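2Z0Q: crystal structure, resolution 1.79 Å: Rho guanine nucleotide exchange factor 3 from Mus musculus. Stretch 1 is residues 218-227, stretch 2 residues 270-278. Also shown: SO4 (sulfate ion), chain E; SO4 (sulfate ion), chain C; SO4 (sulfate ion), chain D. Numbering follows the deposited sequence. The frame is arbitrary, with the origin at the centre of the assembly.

Stretch 1, residues 218-227: EEGQKDSLID
Stretch 2 270-278: QLYRQPIPV

The contact is built round Gln221, Pro275 and Leu271, in two stretches that bury 464 Å² between them. Stretch 1 opens with a type II turn from Glu218 to Gln221, with Gly220 at phi/psi 68/17, and enters a helix at Ser224. Stretch 2 leaves a strand at Leu271, loops through Tyr272 to Pro275, and resumes as strand at Ile276. The register is set by Gln221 against Gln274, CA to CA 4.4 Å, and Leu225 against Pro277, 7.5 Å, so both chains advance in the same sense.

Gln221 covers the most. Its CA-to-CB bond points sideways, yet an m, t rotamer with chi3 at -41° carries the amide to stretch 2. There Gln221 NE2 gives a weak hydrogen bond to Leu271 O at 3.5 Å, while Gln221 OE1 accepts from Glu218 N at 3.2 Å, closing the turn with a side chain. Leu271 (phi/psi -58/133) points its CA-to-CB bond toward stretch 1, chi1 -93° between wells and chi2 p (71°); its CB lies 3.7 Å from Gln221 OE1. Water 4 lies 2.5 Å from Gln221 OE1 and 3.0 Å from Leu271 O, bridging the two oxygens, though it has too few protons for every acceptor in reach.

Gln274 answers with an extended m, t side chain: its NE2 donates to Glu219 O at 3.3 Å, 153°. Gly220 suits this approach twice over, since positive phi favours glycine and an ideal CB would lie 2.7 Å from Gln274 NE2.

Pro275, C-gamma exo at phi/psi -61/149, packs its ring against stretch 1. Its CD lies 3.1 Å from Gln221 O, a carbonyl buried without a polar partner; Leu271 CD2 is 3.4 Å from the same oxygen. Ile226 (m, t) places CD1 3.6 Å from Pro275 CG, and Leu225 (m, t) places CD1 3.8 Å from Pro277 CB. Asp223 (t) caps the helix, OD1 accepting from Leu225 N at 2.9 Å, while its CB sits 4.0 Å from Pro275 CG. Amide hydrogen bonds hold the turn, where Pro275 and Leu271 also pack, and apolar contacts carry on to the helix.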

# COMPACT_ATOMS: atom_id res chain seq x y z
N GLU A 218 5.71 29.47 4.36
CA GLU A 218 5.03 30.74 4.15
C GLU A 218 3.92 30.97 5.16
O GLU A 218 3.35 30.04 5.71
CB GLU A 218 4.47 30.83 2.72
CG GLU A 218 5.53 30.61 1.65
CD GLU A 218 4.93 30.59 0.26
OE1 GLU A 218 4.61 31.69 -0.25
OE2 GLU A 218 4.78 29.50 -0.31
N GLU A 219 3.61 32.24 5.39
CA GLU A 219 2.59 32.63 6.36
C GLU A 219 1.20 32.05 6.17
O GLU A 219 0.70 31.91 5.04
CB GLU A 219 2.49 34.15 6.39
CG GLU A 219 3.70 34.80 7.01
CD GLU A 219 3.88 34.40 8.46
OE1 GLU A 219 4.11 33.20 8.73
OE2 GLU A 219 3.78 35.31 9.33
N GLY A 220 0.57 31.73 7.30
CA GLY A 220 -0.78 31.20 7.31
C GLY A 220 -0.99 29.82 6.74
O GLY A 220 -2.13 29.43 6.46
N GLN A 221 0.09 29.05 6.58
CA GLN A 221 -0.05 27.70 6.03
C GLN A 221 -0.32 26.65 7.08
O GLN A 221 -0.76 25.56 6.77
CB GLN A 221 1.20 27.32 5.24
CG GLN A 221 1.43 28.25 4.06
CD GLN A 221 2.51 27.74 3.14
OE1 GLN A 221 3.55 27.23 3.58
NE2 GLN A 221 2.28 27.87 1.84
N LYS A 222 -0.05 26.97 8.35
CA LYS A 222 -0.34 26.01 9.41
C LYS A 222 -1.86 26.01 9.62
O LYS A 222 -2.51 27.00 9.34
CB LYS A 222 0.40 26.39 10.70
CG LYS A 222 1.93 26.26 10.57
CD LYS A 222 2.65 26.64 11.87
CE LYS A 222 4.15 26.35 11.81
NZ LYS A 222 4.48 24.88 11.75
N ASP A 223 -2.41 24.89 10.07
CA ASP A 223 -3.85 24.78 10.30
C ASP A 223 -4.06 23.73 11.38
O ASP A 223 -3.48 22.65 11.31
CB ASP A 223 -4.59 24.36 9.04
CG ASP A 223 -6.09 24.66 9.11
OD1 ASP A 223 -6.80 24.10 9.96
OD2 ASP A 223 -6.57 25.47 8.29
N SER A 224 -4.89 24.05 12.37
CA SER A 224 -5.15 23.11 13.46
C SER A 224 -5.85 21.85 12.98
O SER A 224 -5.80 20.82 13.65
CB SER A 224 -5.99 23.77 14.56
OG SER A 224 -7.32 23.97 14.11
N LEU A 225 -6.51 21.92 11.83
CA LEU A 225 -7.20 20.76 11.31
C LEU A 225 -6.19 19.71 10.90
O LEU A 225 -6.46 18.52 10.96
CB LEU A 225 -8.09 21.14 10.12
CG LEU A 225 -9.38 21.89 10.44
CD1 LEU A 225 -10.08 22.28 9.12
CD2 LEU A 225 -10.29 21.00 11.30
N ILE A 226 -5.01 20.15 10.44
CA ILE A 226 -3.99 19.17 10.07
C ILE A 226 -3.52 18.49 11.37
O ILE A 226 -3.43 17.27 11.45
CB ILE A 226 -2.76 19.83 9.39
CG1 ILE A 226 -3.15 20.34 7.99
CG2 ILE A 226 -1.64 18.82 9.26
CD1 ILE A 226 -2.16 21.38 7.45
N ASP A 227 -3.19 19.30 12.35
CA ASP A 227 -2.70 18.82 13.66
C ASP A 227 -3.65 17.80 14.31
O ASP A 227 -3.21 16.79 14.85
CB ASP A 227 -2.50 20.02 14.60
CG ASP A 227 -1.55 21.07 14.03
OD1 ASP A 227 -0.95 20.83 12.96
OD2 ASP A 227 -1.39 22.14 14.63
N GLN A 270 6.64 20.46 1.00
CA GLN A 270 6.52 21.90 1.13
C GLN A 270 5.11 22.36 0.73
O GLN A 270 4.70 22.14 -0.43
CB GLN A 270 7.61 22.55 0.25
CG GLN A 270 7.65 24.07 0.35
CD GLN A 270 8.72 24.67 -0.55
OE1 GLN A 270 9.60 23.97 -1.05
NE2 GLN A 270 8.64 25.97 -0.78
N LEU A 271 4.37 22.94 1.67
CA LEU A 271 3.00 23.35 1.33
C LEU A 271 3.04 24.33 0.15
O LEU A 271 3.83 25.28 0.14
CB LEU A 271 2.27 23.97 2.52
CG LEU A 271 1.45 22.92 3.30
CD1 LEU A 271 2.39 21.98 4.05
CD2 LEU A 271 0.47 23.60 4.24
N TYR A 272 2.16 24.09 -0.83
CA TYR A 272 2.08 24.92 -2.06
C TYR A 272 1.13 26.12 -1.89
O TYR A 272 1.32 27.18 -2.53
CB TYR A 272 1.63 24.00 -3.20
CG TYR A 272 1.59 24.59 -4.58
CD1 TYR A 272 2.76 25.03 -5.19
CD2 TYR A 272 0.39 24.61 -5.33
CE1 TYR A 272 2.77 25.46 -6.52
CE2 TYR A 272 0.38 25.04 -6.68
CZ TYR A 272 1.58 25.45 -7.26
OH TYR A 272 1.64 25.81 -8.57
N ARG A 273 0.12 25.96 -1.05
CA ARG A 273 -0.86 27.00 -0.73
C ARG A 273 -1.31 26.69 0.66
O ARG A 273 -0.91 25.67 1.26
CB ARG A 273 -2.07 26.94 -1.67
CG ARG A 273 -1.72 27.15 -3.12
CD ARG A 273 -1.50 28.63 -3.45
NE ARG A 273 -1.48 28.86 -4.90
CZ ARG A 273 -0.42 28.67 -5.68
NH1 ARG A 273 0.74 28.26 -5.17
NH2 ARG A 273 -0.51 28.95 -6.98
N GLN A 274 -2.18 27.53 1.18
CA GLN A 274 -2.73 27.29 2.51
C GLN A 274 -3.67 26.09 2.42
O GLN A 274 -4.26 25.82 1.37
CB GLN A 274 -3.46 28.52 2.99
CG GLN A 274 -2.51 29.71 2.95
CD GLN A 274 -3.17 30.98 3.41
OE1 GLN A 274 -4.38 31.12 3.30
NE2 GLN A 274 -2.37 31.92 3.90
N PRO A 275 -3.79 25.34 3.51
CA PRO A 275 -4.66 24.16 3.49
C PRO A 275 -6.13 24.53 3.22
O PRO A 275 -6.57 25.62 3.61
CB PRO A 275 -4.50 23.59 4.91
CG PRO A 275 -3.17 24.08 5.36
CD PRO A 275 -3.10 25.49 4.80
N ILE A 276 -6.86 23.63 2.58
CA ILE A 276 -8.28 23.82 2.29
C ILE A 276 -9.16 22.91 3.17
O ILE A 276 -9.15 21.69 3.02
CB ILE A 276 -8.59 23.52 0.79
CG1 ILE A 276 -7.81 24.51 -0.10
CG2 ILE A 276 -10.11 23.58 0.53
CD1 ILE A 276 -7.86 24.11 -1.55
N PRO A 277 -9.93 23.49 4.10
CA PRO A 277 -10.80 22.68 4.97
C PRO A 277 -11.79 21.95 4.09
O PRO A 277 -12.29 22.53 3.12
CB PRO A 277 -11.50 23.73 5.86
CG PRO A 277 -10.59 24.88 5.88
CD PRO A 277 -9.99 24.91 4.45
N VAL A 278 -12.06 20.68 4.39
CA VAL A 278 -12.98 19.90 3.58
C VAL A 278 -14.39 20.51 3.56
O VAL A 278 -15.06 20.42 2.54
CB VAL A 278 -13.01 18.40 4.05
CG1 VAL A 278 -14.20 17.66 3.47
CG2 VAL A 278 -11.69 17.70 3.58
S SO4 E . 1.53 30.60 10.47
O1 SO4 E . 1.38 31.98 9.96
O2 SO4 E . 2.96 30.21 10.41
O3 SO4 E . 1.04 30.53 11.87
O4 SO4 E . 0.75 29.66 9.64
S SO4 C . 2.86 28.85 -8.75
O1 SO4 C . 3.66 29.99 -9.31
O2 SO4 C . 3.47 27.54 -9.19
O3 SO4 C . 2.88 28.92 -7.25
O4 SO4 C . 1.44 29.00 -9.24
S SO4 D . -4.24 29.94 -6.61
O1 SO4 D . -3.97 31.23 -5.88
O2 SO4 D . -3.15 29.75 -7.62
O3 SO4 D . -4.18 28.81 -5.65
O4 SO4 D . -5.57 29.96 -7.28
O HOH W 1 6.32 27.61 0.36
O HOH W 2 3.82 28.20 -2.79
O HOH W 3 1.97 30.17 -1.49
O HOH W 4 5.50 26.16 2.43